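Local coordinates for protein citrate synthase (Thermotoga maritima, PDB 2P2W) that probably catalyses the condensation of oxaloacetate with acetyl-CoA and water to citrate and free CoA, the entry step of the tricarboxylic acid cycle, at residues 116-119 and 120-124; 232-235 and 236-240; 334-337 and 338-342. All coordinates share one frame; numbering follows the deposited sequence.

Interaction 1 of 3, residues 116-119 and 120-124; sequences IRVA and SVFPT
Phe122 runs beside Val118, one helical turn earlier, in the same direction. From its base outward, Phe122 CB is 3.6 Å from Ala119 O; CD1 then passes 3.2 Å from Val118 O, which sits at the ring edge near its plane; and CE1 reaches Val118 CG2 at 4.0 Å, again at the edge. Val118 offers that methyl by swinging CG2 away from its own backbone N, toward the following turn. On another side of the helix Ser120 turns its hydroxyl back on its own chain: OG lies beside its backbone N (chi1 -59°) and donates to Ile116 O at 2.7 Å. Ser120 N donates to Ile116 O as well, at 3.1 Å, and the two arrive from opposite faces of the carbonyl plane. Ahead lies Pro123, which has no N-H to give; its CD rests 3.6 Å from Ala119 O, and the helix kinks here. Just before it the bonds slacken, Phe122 N holding Val118 O and Ala119 O only weakly. The kinked part belongs to helix 110-133, buried among neighbours: helix 317-337 meets Ala119, Phe122 and Pro123, helix 42-51 meets Ile116 and Ala119, and helix 147-156 packs on Pro123 and Thr124.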
loop_
_atom_site.group_PDB
_atom_site.type_symbol
_atom_site.label_atom_id
_atom_site.label_comp_id
_atom_site.label_asym_id
_atom_site.label_seq_id
_atom_site.Cartn_x
_atom_site.Cartn_y
_atom_site.Cartn_z
ATOM N N ILE A 116 3.093 -17.454 -6.587
ATOM C CA ILE A 116 2.345 -18.706 -6.563
ATOM C C ILE A 116 2.087 -19.168 -5.129
ATOM O O ILE A 116 0.973 -19.577 -4.788
ATOM C CB ILE A 116 3.113 -19.814 -7.329
ATOM C CG1 ILE A 116 3.193 -19.446 -8.816
ATOM C CG2 ILE A 116 2.430 -21.170 -7.129
ATOM C CD1 ILE A 116 4.059 -20.389 -9.653
ATOM N N ARG A 117 3.117 -19.095 -4.289
ATOM C CA ARG A 117 2.990 -19.520 -2.898
ATOM C C ARG A 117 2.043 -18.638 -2.087
ATOM O O ARG A 117 1.206 -19.141 -1.336
ATOM C CB ARG A 117 4.369 -19.555 -2.228
ATOM C CG ARG A 117 4.335 -19.961 -0.760
ATOM C CD ARG A 117 5.673 -20.543 -0.324
ATOM N NE ARG A 117 6.787 -19.634 -0.580
ATOM C CZ ARG A 117 6.988 -18.489 0.067
ATOM N NH1 ARG A 117 6.147 -18.103 1.019
ATOM N NH2 ARG A 117 8.035 -17.731 -0.233
ATOM N N VAL A 118 2.164 -17.323 -2.238
ATOM C CA VAL A 118 1.301 -16.413 -1.493
ATOM C C VAL A 118 -0.164 -16.595 -1.904
ATOM O O VAL A 118 -1.051 -16.625 -1.056
ATOM C CB VAL A 118 1.736 -14.929 -1.691
ATOM C CG1 VAL A 118 1.435 -14.471 -3.103
ATOM C CG2 VAL A 118 1.040 -14.043 -0.668
ATOM N N ALA A 119 -0.418 -16.734 -3.202
ATOM C CA ALA A 119 -1.782 -16.932 -3.674
ATOM C C ALA A 119 -2.364 -18.236 -3.119
ATOM O O ALA A 119 -3.543 -18.305 -2.768
ATOM C CB ALA A 119 -1.809 -16.955 -5.190
ATOM N N SER A 120 -1.530 -19.270 -3.038
ATOM C CA SER A 120 -1.975 -20.568 -2.539
ATOM C C SER A 120 -2.411 -20.553 -1.078
ATOM O O SER A 120 -3.285 -21.324 -0.688
ATOM C CB SER A 120 -0.866 -21.615 -2.714
ATOM O OG SER A 120 -0.502 -21.751 -4.079
ATOM N N VAL A 121 -1.814 -19.679 -0.271
ATOM C CA VAL A 121 -2.152 -19.626 1.148
ATOM C C VAL A 121 -3.282 -18.662 1.535
ATOM O O VAL A 121 -3.802 -18.729 2.653
ATOM C CB VAL A 121 -0.883 -19.325 1.999
ATOM C CG1 VAL A 121 -0.491 -17.859 1.879
ATOM C CG2 VAL A 121 -1.118 -19.730 3.453
ATOM N N PHE A 122 -3.682 -17.783 0.614
ATOM C CA PHE A 122 -4.760 -16.826 0.892
ATOM C C PHE A 122 -6.017 -17.465 1.512
ATOM O O PHE A 122 -6.503 -17.010 2.547
ATOM C CB PHE A 122 -5.160 -16.079 -0.392
ATOM C CG PHE A 122 -4.642 -14.661 -0.475
ATOM C CD1 PHE A 122 -3.275 -14.394 -0.462
ATOM C CD2 PHE A 122 -5.528 -13.593 -0.603
ATOM C CE1 PHE A 122 -2.798 -13.079 -0.579
ATOM C CE2 PHE A 122 -5.059 -12.278 -0.722
ATOM C CZ PHE A 122 -3.693 -12.025 -0.710
ATOM N N PRO A 123 -6.560 -18.524 0.884
ATOM C CA PRO A 123 -7.764 -19.175 1.419
ATOM C C PRO A 123 -7.585 -19.771 2.814
ATOM O O PRO A 123 -8.525 -19.825 3.604
ATOM C CB PRO A 123 -8.073 -20.252 0.371
ATOM C CG PRO A 123 -7.517 -19.667 -0.893
ATOM C CD PRO A 123 -6.195 -19.107 -0.420
ATOM N N THR A 124 -6.376 -20.233 3.105
ATOM C CA THR A 124 -6.087 -20.823 4.404
ATOM C C THR A 124 -6.151 -19.739 5.474
ATOM O O THR A 124 -6.690 -19.955 6.559
ATOM C CB THR A 124 -4.697 -21.474 4.411
ATOM O OG1 THR A 124 -4.633 -22.449 3.362
ATOM C CG2 THR A 124 -4.431 -22.157 5.753
#

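Interaction 2 of 3, residues 232-235 and 236-240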
loop_
_atom_site.group_PDB
_atom_site.type_symbol
_atom_site.label_atom_id
_atom_site.label_comp_id
_atom_site.label_asym_id
_atom_site.label_seq_id
_atom_site.Cartn_x
_atom_site.Cartn_y
_atom_site.Cartn_z
ATOM N N GLU A 232 -37.157 3.437 -7.653
ATOM C CA GLU A 232 -37.233 4.770 -8.244
ATOM C C GLU A 232 -36.977 5.884 -7.232
ATOM O O GLU A 232 -36.165 6.779 -7.472
ATOM C CB GLU A 232 -38.596 4.985 -8.901
ATOM C CG GLU A 232 -38.737 6.356 -9.532
ATOM C CD GLU A 232 -40.097 6.573 -10.152
ATOM O OE1 GLU A 232 -40.959 5.679 -10.027
ATOM O OE2 GLU A 232 -40.306 7.640 -10.763
ATOM N N GLU A 233 -37.670 5.824 -6.099
ATOM C CA GLU A 233 -37.524 6.830 -5.052
ATOM C C GLU A 233 -36.102 6.906 -4.495
ATOM O O GLU A 233 -35.582 7.993 -4.228
ATOM C CB GLU A 233 -38.497 6.536 -3.911
ATOM C CG GLU A 233 -38.491 7.582 -2.807
ATOM C CD GLU A 233 -39.708 7.481 -1.907
ATOM O OE1 GLU A 233 -40.685 6.805 -2.300
ATOM O OE2 GLU A 233 -39.689 8.077 -0.806
ATOM N N PHE A 234 -35.479 5.749 -4.306
ATOM C CA PHE A 234 -34.123 5.701 -3.776
ATOM C C PHE A 234 -33.127 6.336 -4.742
ATOM O O PHE A 234 -32.260 7.112 -4.332
ATOM C CB PHE A 234 -33.708 4.255 -3.512
ATOM C CG PHE A 234 -32.296 4.112 -3.027
ATOM C CD1 PHE A 234 -31.965 4.417 -1.710
ATOM C CD2 PHE A 234 -31.293 3.686 -3.893
ATOM C CE1 PHE A 234 -30.650 4.298 -1.262
ATOM C CE2 PHE A 234 -29.976 3.565 -3.456
ATOM C CZ PHE A 234 -29.654 3.871 -2.138
ATOM N N VAL A 235 -33.247 5.992 -6.021
ATOM C CA VAL A 235 -32.344 6.531 -7.035
ATOM C C VAL A 235 -32.472 8.050 -7.140
ATOM O O VAL A 235 -31.467 8.760 -7.163
ATOM C CB VAL A 235 -32.610 5.891 -8.421
ATOM C CG1 VAL A 235 -31.772 6.580 -9.490
ATOM C CG2 VAL A 235 -32.269 4.404 -8.373
ATOM N N GLN A 236 -33.704 8.547 -7.194
ATOM C CA GLN A 236 -33.927 9.986 -7.288
ATOM C C GLN A 236 -33.330 10.704 -6.082
ATOM O O GLN A 236 -32.751 11.785 -6.217
ATOM C CB GLN A 236 -35.423 10.292 -7.400
ATOM C CG GLN A 236 -36.004 9.968 -8.764
ATOM C CD GLN A 236 -35.222 10.622 -9.896
ATOM O OE1 GLN A 236 -34.917 11.814 -9.845
ATOM N NE2 GLN A 236 -34.905 9.846 -10.926
ATOM N N LYS A 237 -33.472 10.092 -4.910
ATOM C CA LYS A 237 -32.932 10.644 -3.674
ATOM C C LYS A 237 -31.412 10.729 -3.769
ATOM O O LYS A 237 -30.809 11.721 -3.359
ATOM C CB LYS A 237 -33.320 9.756 -2.488
ATOM C CG LYS A 237 -32.569 10.061 -1.196
ATOM C CD LYS A 237 -32.706 8.917 -0.200
ATOM C CE LYS A 237 -32.656 9.411 1.236
ATOM N NZ LYS A 237 -32.239 8.332 2.179
ATOM N N CYS A 238 -30.797 9.678 -4.304
ATOM C CA CYS A 238 -29.347 9.638 -4.459
ATOM C C CYS A 238 -28.853 10.747 -5.384
ATOM O O CYS A 238 -27.822 11.369 -5.125
ATOM C CB CYS A 238 -28.912 8.274 -5.001
ATOM S SG CYS A 238 -28.837 6.981 -3.736
ATOM N N LEU A 239 -29.588 10.992 -6.460
ATOM C CA LEU A 239 -29.205 12.032 -7.406
ATOM C C LEU A 239 -29.241 13.407 -6.741
ATOM O O LEU A 239 -28.335 14.221 -6.927
ATOM C CB LEU A 239 -30.135 12.007 -8.622
ATOM C CG LEU A 239 -30.085 10.711 -9.436
ATOM C CD1 LEU A 239 -31.043 10.802 -10.618
ATOM C CD2 LEU A 239 -28.658 10.466 -9.917
ATOM N N LYS A 240 -30.286 13.654 -5.959
ATOM C CA LYS A 240 -30.440 14.929 -5.263
ATOM C C LYS A 240 -29.342 15.148 -4.222
ATOM O O LYS A 240 -28.792 16.245 -4.113
ATOM C CB LYS A 240 -31.806 14.992 -4.574
ATOM C CG LYS A 240 -31.885 16.027 -3.461
ATOM C CD LYS A 240 -32.981 15.683 -2.462
ATOM C CE LYS A 240 -32.535 15.964 -1.032
ATOM N NZ LYS A 240 -33.217 15.070 -0.049
#
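Cys238 lays its sulfur over one face of the Phe234 ring, a sulfur-aromatic contact between residues four apart on one helix. Cys238 SG is 3.9 Å from the centroid of the Phe234 ring, 24° off the ring normal. Within that face Cys238 SG is displaced toward Phe234 CE2 and CZ, both 3.6 Å away. Two torsions bring the groups together: Phe234 CG is anti to the backbone N, while Cys238 SG lies beside its own backbone N (chi1 -80°) and so leans back toward the preceding turn. A looser apolar pair follows one residue on, Val235 CG1 facing Leu239 CD1 at 4.4 Å. Gln236 CG comes within 3.4 Å of Glu232 O; the bend beyond it leads to the amide, whose NE2 is bonded to Tyr286 OH.

Beneath these side chains the backbone supplies a regular alpha-helical frame. Gln236 N, Lys237 N, Cys238 N and Leu239 N each donate to the carbonyl four residues earlier; the bond from Gln236 N to Glu232 O is the straightest, at 169°. The helix, 231-241, is amphipathic here, with Glu232, Glu233, Gln236 and Lys237 exposed. Its buried residues face two helices: Val235 packs on Leu283, Tyr286 and Ile287 of helix 275-289, and Phe234 on Met221, Glu224 and Ile225 of helix 214-225, while Arg243 from the following loop touches both Phe234 and Cys238.

Interaction 3 of 3, residues 334-337 and 338-342; sequences IEYV and SDNKL
Tyr336 OH donates to Lys341 O at 2.7 Å, tying the last turn of helix 317-337 to the loop that leaves it. The carbonyl oxygen sits at the edge of the phenol ring, in its plane, and the hydroxyl approaches only 15° out of the carbonyl plane. A chi1 of -168° carries the Tyr336 ring forward over the chain that follows. Ser338 OG also donates to Glu335 O, at a modelled 2.5 Å, short enough that the exact length is doubtful. Ser338 N bonds to that oxygen too, from well above the carbonyl plane, and only weakly to Ile334 O.

At this C-terminal end of the helix the i+4 pattern gives way to i+3 bonds, with Asp339 N donating to Tyr336 O at 3.2 Å. Val337 O takes a weak bond from Asn340 N, and a water bridges the same pair, accepting from Asn340 N and donating to Val337 O.

Asn340 sets its amide nearly perpendicular to the Tyr336 ring, the planes 86° apart, with OD1 3.5 Å from Tyr336 CE2. OD1 is buried without a hydrogen-bond partner, whereas ND2 is bonded to Ser190 O. Val337 CG1 lies 4.0 Å from Asn340 OD1, and Lys341 CB packs 3.6 Å from Tyr336 OH. At the dimer interface, Lys4 of the second subunit forms a salt bridge with Asp339 and a cation-pi contact with Tyr336. Lys341 NZ extends to a weak hydrogen bond with a citrate anion probably taken up from the crystallisation liquor.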
loop_
_atom_site.group_PDB
_atom_site.type_symbol
_atom_site.label_atom_id
_atom_site.label_comp_id
_atom_site.label_asym_id
_atom_site.label_seq_id
_atom_site.Cartn_x
_atom_site.Cartn_y
_atom_site.Cartn_z
ATOM N N ILE A 334 5.336 -8.473 -11.382
ATOM C CA ILE A 334 6.383 -9.221 -12.075
ATOM C C ILE A 334 6.714 -8.610 -13.435
ATOM O O ILE A 334 7.879 -8.390 -13.761
ATOM C CB ILE A 334 5.965 -10.694 -12.295
ATOM C CG1 ILE A 334 5.864 -11.416 -10.948
ATOM C CG2 ILE A 334 6.974 -11.390 -13.204
ATOM C CD1 ILE A 334 5.130 -12.732 -11.010
ATOM N N GLU A 335 5.683 -8.352 -14.231
ATOM C CA GLU A 335 5.861 -7.768 -15.555
ATOM C C GLU A 335 6.507 -6.391 -15.461
ATOM O O GLU A 335 7.505 -6.114 -16.128
ATOM C CB GLU A 335 4.510 -7.643 -16.267
ATOM C CG GLU A 335 4.602 -7.101 -17.692
ATOM C CD GLU A 335 3.235 -6.918 -18.336
ATOM O OE1 GLU A 335 2.456 -6.078 -17.837
ATOM O OE2 GLU A 335 2.941 -7.612 -19.338
ATOM N N TYR A 336 5.942 -5.530 -14.619
ATOM C CA TYR A 336 6.459 -4.173 -14.461
ATOM C C TYR A 336 7.928 -4.079 -14.043
ATOM O O TYR A 336 8.709 -3.346 -14.661
ATOM C CB TYR A 336 5.630 -3.403 -13.439
ATOM C CG TYR A 336 5.932 -1.925 -13.436
ATOM C CD1 TYR A 336 5.385 -1.083 -14.407
ATOM C CD2 TYR A 336 6.787 -1.369 -12.485
ATOM C CE1 TYR A 336 5.681 0.276 -14.433
ATOM C CE2 TYR A 336 7.092 -0.010 -12.501
ATOM C CZ TYR A 336 6.535 0.806 -13.477
ATOM O OH TYR A 336 6.823 2.149 -13.496
ATOM N N VAL A 337 8.305 -4.797 -12.990
ATOM C CA VAL A 337 9.686 -4.682 -12.517
ATOM C C VAL A 337 10.731 -5.318 -13.461
ATOM O O VAL A 337 11.928 -5.150 -13.294
ATOM C CB VAL A 337 9.794 -5.316 -11.128
ATOM C CG1 VAL A 337 8.820 -4.639 -10.167
ATOM C CG2 VAL A 337 9.485 -6.799 -11.202
ATOM N N SER A 338 10.254 -6.104 -14.448
ATOM C CA SER A 338 11.206 -6.684 -15.401
ATOM C C SER A 338 11.941 -5.593 -16.197
ATOM O O SER A 338 12.993 -5.788 -16.793
ATOM C CB SER A 338 10.440 -7.611 -16.347
ATOM O OG SER A 338 9.595 -6.832 -17.192
ATOM N N ASP A 339 11.290 -4.427 -16.226
ATOM C CA ASP A 339 11.869 -3.204 -16.735
ATOM C C ASP A 339 11.358 -2.017 -15.895
ATOM O O ASP A 339 10.605 -1.170 -16.357
ATOM C CB ASP A 339 11.399 -3.057 -18.184
ATOM C CG ASP A 339 12.042 -1.835 -18.809
ATOM O OD1 ASP A 339 13.197 -1.570 -18.480
ATOM O OD2 ASP A 339 11.404 -1.196 -19.639
ATOM N N ASN A 340 11.794 -2.021 -14.643
ATOM C CA ASN A 340 11.377 -1.056 -13.644
ATOM C C ASN A 340 11.634 0.421 -13.877
ATOM O O ASN A 340 12.604 0.822 -14.519
ATOM C CB ASN A 340 11.973 -1.427 -12.286
ATOM C CG ASN A 340 11.279 -0.713 -11.150
ATOM O OD1 ASN A 340 10.072 -0.880 -10.956
ATOM N ND2 ASN A 340 12.025 0.094 -10.400
ATOM N N LYS A 341 10.739 1.220 -13.306
ATOM C CA LYS A 341 10.808 2.665 -13.362
ATOM C C LYS A 341 10.094 3.182 -12.119
ATOM O O LYS A 341 8.909 2.918 -11.919
ATOM C CB LYS A 341 10.111 3.185 -14.621
ATOM C CG LYS A 341 10.104 4.699 -14.759
ATOM C CD LYS A 341 11.503 5.262 -14.896
ATOM C CE LYS A 341 11.458 6.736 -15.282
ATOM N NZ LYS A 341 12.823 7.302 -15.451
ATOM N N LEU A 342 10.824 3.898 -11.272
ATOM C CA LEU A 342 10.240 4.455 -10.063
ATOM C C LEU A 342 9.056 5.336 -10.456
ATOM O O LEU A 342 9.146 6.100 -11.412
ATOM C CB LEU A 342 11.277 5.306 -9.322
ATOM C CG LEU A 342 10.785 6.022 -8.062
ATOM C CD1 LEU A 342 10.679 5.018 -6.919
ATOM C CD2 LEU A 342 11.753 7.144 -7.693
HETATM O O HOH W 1 14.410 -3.535 -14.087
#

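In the fold
Interaction 1 is a buried contact, interaction 2 is partly buried and interaction 3 lies at the surface. Interactions 1 and 3 share helix 317-337: its earlier part packs against the kinked segment 116-124, and its end supplies 334-337. Their centres are 23 Å apart, and helix 110-133 also touches Ile334 and Val337. Interaction 2 sits on the other side of the chain's centre, about 42 Å and 45 Å from the other two, centre to centre. Chemistry follows place: a proline kink packed among neighbouring helices, a sulfur-aromatic pair on the inner side of an amphipathic helix, and a helix end tied to its loop by tyrosine and serine hydroxyls, beside the second subunit.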